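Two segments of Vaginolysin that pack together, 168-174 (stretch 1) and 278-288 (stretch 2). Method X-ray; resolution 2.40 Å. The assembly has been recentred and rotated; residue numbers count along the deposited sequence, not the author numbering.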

# COMPACT_ATOMS: atom_id res chain seq x y z
N GLN A 168 -15.56 -4.66 31.36
CA GLN A 168 -15.55 -3.93 30.10
C GLN A 168 -14.20 -3.24 29.98
O GLN A 168 -13.65 -2.77 30.98
CB GLN A 168 -16.69 -2.90 30.04
CG GLN A 168 -16.48 -1.68 30.92
CD GLN A 168 -17.79 -1.00 31.30
OE1 GLN A 168 -18.83 -1.26 30.70
NE2 GLN A 168 -17.74 -0.14 32.31
N TYR A 169 -13.67 -3.19 28.76
CA TYR A 169 -12.36 -2.60 28.53
C TYR A 169 -12.39 -1.76 27.27
O TYR A 169 -13.10 -2.08 26.31
CB TYR A 169 -11.27 -3.68 28.43
CG TYR A 169 -11.42 -4.62 27.25
CD1 TYR A 169 -10.92 -4.28 26.00
CD2 TYR A 169 -12.05 -5.85 27.39
CE1 TYR A 169 -11.04 -5.13 24.93
CE2 TYR A 169 -12.18 -6.71 26.32
CZ TYR A 169 -11.68 -6.35 25.09
OH TYR A 169 -11.80 -7.20 24.02
N ASP A 170 -11.61 -0.69 27.29
CA ASP A 170 -11.44 0.19 26.14
C ASP A 170 -9.96 0.26 25.80
O ASP A 170 -9.13 0.54 26.68
CB ASP A 170 -11.99 1.59 26.43
CG ASP A 170 -13.47 1.57 26.76
OD1 ASP A 170 -14.29 1.58 25.81
OD2 ASP A 170 -13.82 1.54 27.96
N SER A 171 -9.63 0.00 24.54
CA SER A 171 -8.25 -0.05 24.09
C SER A 171 -7.96 1.11 23.15
O SER A 171 -8.86 1.69 22.54
CB SER A 171 -7.97 -1.38 23.37
OG SER A 171 -7.91 -2.45 24.29
N ALA A 172 -6.68 1.44 23.04
CA ALA A 172 -6.23 2.47 22.11
C ALA A 172 -4.72 2.39 21.99
O ALA A 172 -4.02 2.12 22.97
CB ALA A 172 -6.65 3.87 22.57
N SER A 173 -4.22 2.61 20.78
CA SER A 173 -2.79 2.68 20.55
C SER A 173 -2.25 4.00 21.09
O SER A 173 -2.85 5.06 20.89
CB SER A 173 -2.48 2.54 19.07
OG SER A 173 -1.30 1.78 18.86
N ALA A 174 -1.11 3.93 21.78
CA ALA A 174 -0.48 5.13 22.32
C ALA A 174 0.19 5.89 21.17
O ALA A 174 1.20 5.43 20.62
CB ALA A 174 0.53 4.77 23.40
N PHE A 278 0.18 -6.98 16.22
CA PHE A 278 0.38 -6.71 17.64
C PHE A 278 -0.94 -6.36 18.32
O PHE A 278 -1.27 -6.90 19.38
CB PHE A 278 1.39 -5.57 17.81
CG PHE A 278 1.61 -5.17 19.24
CD1 PHE A 278 2.12 -6.07 20.16
CD2 PHE A 278 1.31 -3.88 19.67
CE1 PHE A 278 2.32 -5.70 21.47
CE2 PHE A 278 1.51 -3.51 20.98
CZ PHE A 278 2.02 -4.42 21.89
N GLN A 279 -1.71 -5.45 17.72
CA GLN A 279 -3.00 -5.07 18.30
C GLN A 279 -3.92 -6.28 18.42
O GLN A 279 -4.61 -6.44 19.44
CB GLN A 279 -3.65 -3.98 17.47
CG GLN A 279 -3.01 -2.61 17.62
CD GLN A 279 -3.96 -1.47 17.29
OE1 GLN A 279 -3.85 -0.38 17.84
NE2 GLN A 279 -4.89 -1.72 16.37
N ALA A 280 -3.96 -7.13 17.40
CA ALA A 280 -4.81 -8.31 17.46
C ALA A 280 -4.31 -9.31 18.49
O ALA A 280 -5.11 -10.02 19.11
CB ALA A 280 -4.88 -8.97 16.08
N ALA A 281 -2.99 -9.38 18.71
CA ALA A 281 -2.45 -10.30 19.69
C ALA A 281 -2.82 -9.87 21.11
O ALA A 281 -3.26 -10.68 21.92
CB ALA A 281 -0.93 -10.40 19.54
N VAL A 282 -2.63 -8.58 21.42
CA VAL A 282 -2.98 -8.08 22.75
C VAL A 282 -4.48 -8.21 22.98
O VAL A 282 -4.93 -8.68 24.03
CB VAL A 282 -2.50 -6.63 22.92
CG1 VAL A 282 -3.21 -5.94 24.09
CG2 VAL A 282 -1.00 -6.60 23.12
N GLU A 283 -5.28 -7.79 22.00
CA GLU A 283 -6.73 -7.88 22.14
C GLU A 283 -7.18 -9.32 22.29
O GLU A 283 -8.13 -9.62 23.03
CB GLU A 283 -7.41 -7.21 20.94
CG GLU A 283 -8.91 -7.02 21.11
CD GLU A 283 -9.29 -5.61 21.54
OE1 GLU A 283 -8.39 -4.82 21.87
OE2 GLU A 283 -10.51 -5.31 21.56
N ALA A 284 -6.52 -10.25 21.59
CA ALA A 284 -6.88 -11.66 21.69
C ALA A 284 -6.58 -12.21 23.08
O ALA A 284 -7.37 -12.98 23.63
CB ALA A 284 -6.15 -12.47 20.62
N ALA A 285 -5.44 -11.82 23.66
CA ALA A 285 -5.12 -12.25 25.01
C ALA A 285 -6.15 -11.73 26.01
O ALA A 285 -6.67 -12.49 26.84
CB ALA A 285 -3.72 -11.78 25.39
N ILE A 286 -6.46 -10.43 25.95
CA ILE A 286 -7.48 -9.85 26.82
C ILE A 286 -8.77 -10.66 26.74
O ILE A 286 -9.44 -10.88 27.76
CB ILE A 286 -7.71 -8.37 26.45
CG1 ILE A 286 -6.51 -7.53 26.86
CG2 ILE A 286 -8.99 -7.84 27.11
CD1 ILE A 286 -6.52 -6.13 26.26
N LYS A 287 -9.13 -11.10 25.54
CA LYS A 287 -10.38 -11.83 25.33
C LYS A 287 -10.29 -13.30 25.73
O LYS A 287 -11.24 -14.05 25.49
CB LYS A 287 -10.79 -11.75 23.86
CG LYS A 287 -11.37 -10.42 23.43
CD LYS A 287 -12.08 -10.56 22.09
CE LYS A 287 -12.71 -9.25 21.64
NZ LYS A 287 -11.77 -8.46 20.81
N GLY A 288 -9.19 -13.72 26.35
CA GLY A 288 -8.95 -15.14 26.55
C GLY A 288 -8.43 -15.76 25.28
O GLY A 288 -7.39 -15.35 24.77

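The polar part of this contact centres on the carboxylate of E283, which receives a hydrogen bond from each of two strand residues. Y169 OH donates to E283 OE2 at 3.4 Å, and S171 OG donates to E283 OE1, also at 3.4 Å. Both bonds are long and should be called weak, but together they engage both carboxylate oxygens. The reach of E283 depends on its conformation: its CA-to-CB bond points sideways to the strand, and chi1 in t (-169°) with chi2 between wells at 99° brings the carboxylate to the two hydroxyls. A glutamate suits this buried position because its charge is also answered from within the helical segment. K287 NZ forms a salt bridge with E283 OE2 at 3.5 Å, a weak hydrogen bond by its geometry, between residues four apart in sequence.

K287 is the first residue to leave helical phi/psi, yet its backbone N still bonds to E283 O at 3.1 Å. Its CA-to-CB bond is likewise sideways, and a side chain extended through chi2 and chi3 (both t) brings its end close to the tyrosine hydroxyl. The aliphatic part takes part in the packing, with K287 CE 3.3 Å from Y169 OH.

Y169 has the largest area covered by the other stretch, 87 Å² of a total of 277 Å² summed over both sides. Its CA-to-CB bond points toward the helix, with chi1 in p (64°). I286 CG2 lies 3.6 Å from the centroid of the Y169 ring and only 16° off the ring normal, a CH-pi contact over one face; the closest atom pair is Y169 CE2 to I286 CG2 at 3.5 Å. E283 OE2 instead sits at the ring edge, near its plane, where the hydroxyl can meet it. Tyrosine thus combines an apolar face for the branched isoleucine with a polar tip for the carboxylate.

The strand and helix run nearly antiparallel, at 160°, with their axes 10.6 Å apart at closest approach. The alternation of the strand sets which residues meet the helix: Y169 and S171 point toward it, whereas D170 and A172 point away and make no contact. Across the interface, CA atoms pair Y169 with I286 (8.9 Å), S171 with E283 (8.2 Å) and S173 with Q279 (8.1 Å). At S171, the short side chain places its hydroxyl beside E283 and within 4.4 Å of I286 CD1, measured from S171 OG. On the strand the contact ends at S173, whose CA-to-CB bond is sideways to the helix and which has 24 Å² covered, less than Y169 or S171; it lies beside the side chain of Q279.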